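Local coordinates for protein triphenylmethane reductase (Citrobacter sp., PDB 2JL1) that probably uses bound NADP(H) to reduce triphenylmethane dyes, as an NmrA-like reductase of the NADP-binding Rossmann clan, at residues A[160-172]-A[249-262]. Residues are numbered along the deposited sequence; the frame is centred on the assembly and turned at random.
Sequences AIVTNAGSGIVNS and AAIYDAISKGEASK. With GOL (glycerol), chain F.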
loop_
_atom_site.group_PDB
_atom_site.type_symbol
_atom_site.label_atom_id
_atom_site.label_comp_id
_atom_site.label_asym_id
_atom_site.label_seq_id
_atom_site.Cartn_x
_atom_site.Cartn_y
_atom_site.Cartn_z
ATOM N N ALA A 160 35.047 -12.952 -18.910
ATOM C CA ALA A 160 34.270 -11.714 -18.776
ATOM C C ALA A 160 32.972 -11.879 -17.997
ATOM O O ALA A 160 32.239 -12.842 -18.194
ATOM C CB ALA A 160 33.946 -11.125 -20.129
ATOM N N ILE A 161 32.700 -10.914 -17.127
ATOM C CA ILE A 161 31.367 -10.709 -16.565
ATOM C C ILE A 161 30.769 -9.562 -17.373
ATOM O O ILE A 161 31.338 -8.473 -17.390
ATOM C CB ILE A 161 31.424 -10.287 -15.078
ATOM C CG1 ILE A 161 32.036 -11.398 -14.220
ATOM C CG2 ILE A 161 30.035 -9.938 -14.567
ATOM C CD1 ILE A 161 32.305 -10.973 -12.741
ATOM N N VAL A 162 29.646 -9.819 -18.052
ATOM C CA VAL A 162 29.001 -8.835 -18.929
ATOM C C VAL A 162 27.727 -8.301 -18.251
ATOM O O VAL A 162 26.818 -9.080 -17.902
ATOM C CB VAL A 162 28.684 -9.460 -20.342
ATOM C CG1 VAL A 162 28.033 -8.442 -21.280
ATOM C CG2 VAL A 162 29.941 -9.985 -20.991
ATOM N N THR A 163 27.691 -6.996 -17.985
ATOM C CA THR A 163 26.519 -6.366 -17.360
ATOM C C THR A 163 26.296 -4.999 -17.948
ATOM O O THR A 163 27.208 -4.411 -18.492
ATOM C CB THR A 163 26.740 -6.075 -15.843
ATOM O OG1 THR A 163 27.513 -4.877 -15.700
ATOM C CG2 THR A 163 27.449 -7.205 -15.150
ATOM N N ASN A 164 25.095 -4.460 -17.773
ATOM C CA ASN A 164 24.883 -3.037 -18.032
ATOM C C ASN A 164 24.776 -2.211 -16.743
ATOM O O ASN A 164 24.097 -1.187 -16.730
ATOM C CB ASN A 164 23.648 -2.817 -18.926
ATOM C CG ASN A 164 22.406 -3.507 -18.393
ATOM O OD1 ASN A 164 22.441 -4.689 -18.066
ATOM N ND2 ASN A 164 21.294 -2.775 -18.310
ATOM N N ALA A 165 25.502 -2.619 -15.694
ATOM C CA ALA A 165 25.458 -1.952 -14.381
ATOM C C ALA A 165 26.445 -0.806 -14.215
ATOM O O ALA A 165 26.390 -0.081 -13.224
ATOM C CB ALA A 165 25.683 -2.970 -13.259
ATOM N N GLY A 166 27.347 -0.632 -15.171
ATOM C CA GLY A 166 28.444 0.315 -15.031
ATOM C C GLY A 166 29.209 0.127 -13.729
ATOM O O GLY A 166 29.577 -1.006 -13.353
ATOM N N SER A 167 29.428 1.243 -13.033
ATOM C CA SER A 167 30.115 1.255 -11.773
ATOM C C SER A 167 29.102 1.425 -10.652
ATOM O O SER A 167 29.439 1.894 -9.583
ATOM C CB SER A 167 31.156 2.391 -11.752
ATOM O OG SER A 167 30.520 3.661 -11.769
ATOM N N GLY A 168 27.856 1.015 -10.912
ATOM C CA GLY A 168 26.805 1.023 -9.930
ATOM C C GLY A 168 27.200 0.228 -8.691
ATOM O O GLY A 168 27.846 -0.825 -8.770
ATOM N N ILE A 169 26.866 0.794 -7.540
ATOM C CA ILE A 169 27.230 0.231 -6.255
ATOM C C ILE A 169 26.181 -0.797 -5.793
ATOM O O ILE A 169 24.978 -0.579 -5.962
ATOM C CB ILE A 169 27.408 1.373 -5.228
ATOM C CG1 ILE A 169 28.626 2.247 -5.623
ATOM C CG2 ILE A 169 27.570 0.826 -3.817
ATOM C CD1 ILE A 169 28.677 3.586 -4.852
ATOM N N VAL A 170 26.634 -1.908 -5.203
ATOM C CA VAL A 170 25.733 -2.990 -4.822
ATOM C C VAL A 170 25.822 -3.292 -3.319
ATOM O O VAL A 170 26.863 -3.701 -2.816
ATOM C CB VAL A 170 25.991 -4.293 -5.650
ATOM C CG1 VAL A 170 24.894 -5.346 -5.380
ATOM C CG2 VAL A 170 26.038 -4.000 -7.173
ATOM N N ASN A 171 24.694 -3.164 -2.635
ATOM C CA ASN A 171 24.606 -3.351 -1.175
ATOM C C ASN A 171 23.977 -4.713 -0.829
ATOM O O ASN A 171 23.443 -4.918 0.284
ATOM C CB ASN A 171 23.781 -2.200 -0.586
ATOM C CG ASN A 171 22.334 -2.238 -1.061
ATOM O OD1 ASN A 171 21.942 -3.151 -1.828
ATOM N ND2 ASN A 171 21.535 -1.271 -0.622
ATOM N N SER A 172 24.059 -5.650 -1.780
ATOM C CA SER A 172 23.449 -6.979 -1.636
ATOM C C SER A 172 23.929 -7.766 -0.418
ATOM O O SER A 172 25.028 -7.554 0.087
ATOM C CB SER A 172 23.656 -7.816 -2.905
ATOM O OG SER A 172 25.027 -8.200 -3.051
ATOM N N ALA A 249 18.581 -7.472 -17.135
ATOM C CA ALA A 249 19.050 -6.191 -17.675
ATOM C C ALA A 249 18.418 -5.026 -16.920
ATOM O O ALA A 249 19.061 -3.987 -16.753
ATOM C CB ALA A 249 18.758 -6.078 -19.147
ATOM N N ALA A 250 17.169 -5.179 -16.466
ATOM C CA ALA A 250 16.498 -4.065 -15.801
ATOM C C ALA A 250 17.086 -3.853 -14.408
ATOM O O ALA A 250 17.180 -2.720 -13.929
ATOM C CB ALA A 250 14.986 -4.284 -15.728
ATOM N N ILE A 251 17.481 -4.949 -13.768
ATOM C CA ILE A 251 18.074 -4.884 -12.426
ATOM C C ILE A 251 19.470 -4.243 -12.531
ATOM O O ILE A 251 19.838 -3.416 -11.696
ATOM C CB ILE A 251 18.111 -6.295 -11.761
ATOM C CG1 ILE A 251 16.696 -6.679 -11.278
ATOM C CG2 ILE A 251 19.068 -6.331 -10.574
ATOM C CD1 ILE A 251 16.553 -8.199 -10.857
ATOM N N TYR A 252 20.233 -4.606 -13.567
ATOM C CA TYR A 252 21.542 -3.984 -13.781
ATOM C C TYR A 252 21.376 -2.489 -14.065
ATOM O O TYR A 252 22.143 -1.678 -13.594
ATOM C CB TYR A 252 22.258 -4.630 -14.961
ATOM C CG TYR A 252 22.841 -6.009 -14.716
ATOM C CD1 TYR A 252 23.362 -6.378 -13.472
ATOM C CD2 TYR A 252 22.946 -6.914 -15.767
ATOM C CE1 TYR A 252 23.931 -7.640 -13.274
ATOM C CE2 TYR A 252 23.515 -8.181 -15.590
ATOM C CZ TYR A 252 24.000 -8.531 -14.341
ATOM O OH TYR A 252 24.576 -9.759 -14.187
ATOM N N ASP A 253 20.349 -2.132 -14.818
ATOM C CA ASP A 253 20.126 -0.721 -15.166
ATOM C C ASP A 253 19.782 0.086 -13.903
ATOM O O ASP A 253 20.270 1.198 -13.722
ATOM C CB ASP A 253 19.023 -0.599 -16.246
ATOM C CG ASP A 253 18.794 0.837 -16.685
ATOM O OD1 ASP A 253 17.761 1.413 -16.309
ATOM O OD2 ASP A 253 19.653 1.400 -17.379
ATOM N N ALA A 254 18.970 -0.482 -13.020
ATOM C CA ALA A 254 18.603 0.198 -11.779
ATOM C C ALA A 254 19.879 0.383 -10.951
ATOM O O ALA A 254 20.124 1.450 -10.405
ATOM C CB ALA A 254 17.535 -0.632 -10.994
ATOM N N ILE A 255 20.697 -0.666 -10.898
ATOM C CA ILE A 255 21.983 -0.606 -10.206
ATOM C C ILE A 255 22.863 0.514 -10.786
ATOM O O ILE A 255 23.409 1.316 -10.008
ATOM C CB ILE A 255 22.703 -1.993 -10.171
ATOM C CG1 ILE A 255 21.970 -2.959 -9.227
ATOM C CG2 ILE A 255 24.196 -1.848 -9.719
ATOM C CD1 ILE A 255 22.439 -4.422 -9.417
ATOM N N SER A 256 22.954 0.620 -12.131
ATOM C CA SER A 256 23.735 1.700 -12.745
ATOM C C SER A 256 23.225 3.085 -12.341
ATOM O O SER A 256 23.948 4.056 -12.502
ATOM C CB SER A 256 23.727 1.626 -14.264
ATOM O OG SER A 256 22.492 2.077 -14.782
ATOM N N LYS A 257 21.985 3.161 -11.840
ATOM C CA LYS A 257 21.358 4.436 -11.433
ATOM C C LYS A 257 21.285 4.611 -9.906
ATOM O O LYS A 257 20.564 5.499 -9.406
ATOM C CB LYS A 257 19.944 4.541 -12.045
ATOM C CG LYS A 257 19.986 4.778 -13.565
ATOM C CD LYS A 257 18.661 4.475 -14.257
ATOM C CE LYS A 257 18.755 4.730 -15.760
ATOM N NZ LYS A 257 17.501 4.203 -16.406
ATOM N N GLY A 258 22.025 3.779 -9.167
ATOM C CA GLY A 258 22.142 3.941 -7.728
ATOM C C GLY A 258 21.109 3.211 -6.871
ATOM O O GLY A 258 21.034 3.450 -5.667
ATOM N N GLU A 259 20.338 2.318 -7.492
ATOM C CA GLU A 259 19.270 1.574 -6.809
ATOM C C GLU A 259 19.752 0.827 -5.562
ATOM O O GLU A 259 19.024 0.734 -4.579
ATOM C CB GLU A 259 18.612 0.586 -7.800
ATOM C CG GLU A 259 17.635 -0.448 -7.190
ATOM C CD GLU A 259 16.305 0.162 -6.810
ATOM O OE1 GLU A 259 16.003 1.316 -7.214
ATOM O OE2 GLU A 259 15.573 -0.515 -6.073
ATOM N N ALA A 260 20.957 0.269 -5.606
ATOM C CA ALA A 260 21.421 -0.560 -4.496
ATOM C C ALA A 260 22.622 0.072 -3.773
ATOM O O ALA A 260 23.410 -0.604 -3.132
ATOM C CB ALA A 260 21.720 -1.984 -5.003
ATOM N N SER A 261 22.696 1.392 -3.819
ATOM C CA SER A 261 23.897 2.118 -3.420
ATOM C C SER A 261 23.824 2.666 -1.993
ATOM O O SER A 261 24.806 3.204 -1.493
ATOM C CB SER A 261 24.118 3.289 -4.373
ATOM O OG SER A 261 23.079 4.249 -4.256
ATOM N N LYS A 262 22.667 2.582 -1.350
ATOM C CA LYS A 262 22.538 3.058 0.041
ATOM C C LYS A 262 22.821 1.982 1.091
ATOM O O LYS A 262 22.503 0.836 0.882
ATOM C CB LYS A 262 21.151 3.645 0.284
ATOM C CG LYS A 262 20.950 4.997 -0.351
ATOM C CD LYS A 262 19.488 5.335 -0.510
ATOM C CE LYS A 262 18.823 5.772 0.780
ATOM N NZ LYS A 262 17.423 6.222 0.480
HETATM C C1 GOL F . 18.707 -2.715 -3.027
HETATM O O1 GOL F . 19.385 -3.807 -2.418
HETATM C C2 GOL F . 17.983 -1.832 -1.988
HETATM O O2 GOL F . 18.798 -0.783 -1.562
HETATM C C3 GOL F . 16.743 -1.194 -2.622
HETATM O O3 GOL F . 16.633 0.205 -2.444
HETATM O O HOH W 1 25.439 -11.221 -16.764
HETATM O O HOH W 2 21.480 0.238 -18.547
HETATM O O HOH W 3 23.211 0.914 -7.335
#
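The Y252 ring projects from helix 242-256 against T163, whose CB sits 3.8 Å from the ring centroid and 7° off its normal, a CH-pi contact over the middle of one face. OD1 of N164 lies at the ring edge, near its plane, with the amide turned 85° from the ring; CG placed between backbone N and carbonyl carbon carries ND2 to O of A249 at 3.0 Å, an acceptor shared with N of D253. Beyond, the type II' turn A165-G168 is pressed on the end of the helix. CB of A165 rests 4.0 Å from CG2 of I255, and the same methyl meets CG2 of V170 at 3.8 Å. G168, with no side chain, lets the backbones approach: its CA lies 3.4 Å from O of I255, a CA-H...O contact. One water donates to O of I169 and, at 2.7 Å, to O of I255, and accepts from N of A260. At the far end ND2 of N171 donates almost straight (172°) to O of K262, in the carbonyl plane; N171 also holds a glycerol, probably from the crystallisation liquor. The whole is a Schellman-capped helix C-terminus, G258 as C-prime, packed against the loop after strand 160-163, with only the N171 end approaching the NADP site, near A141.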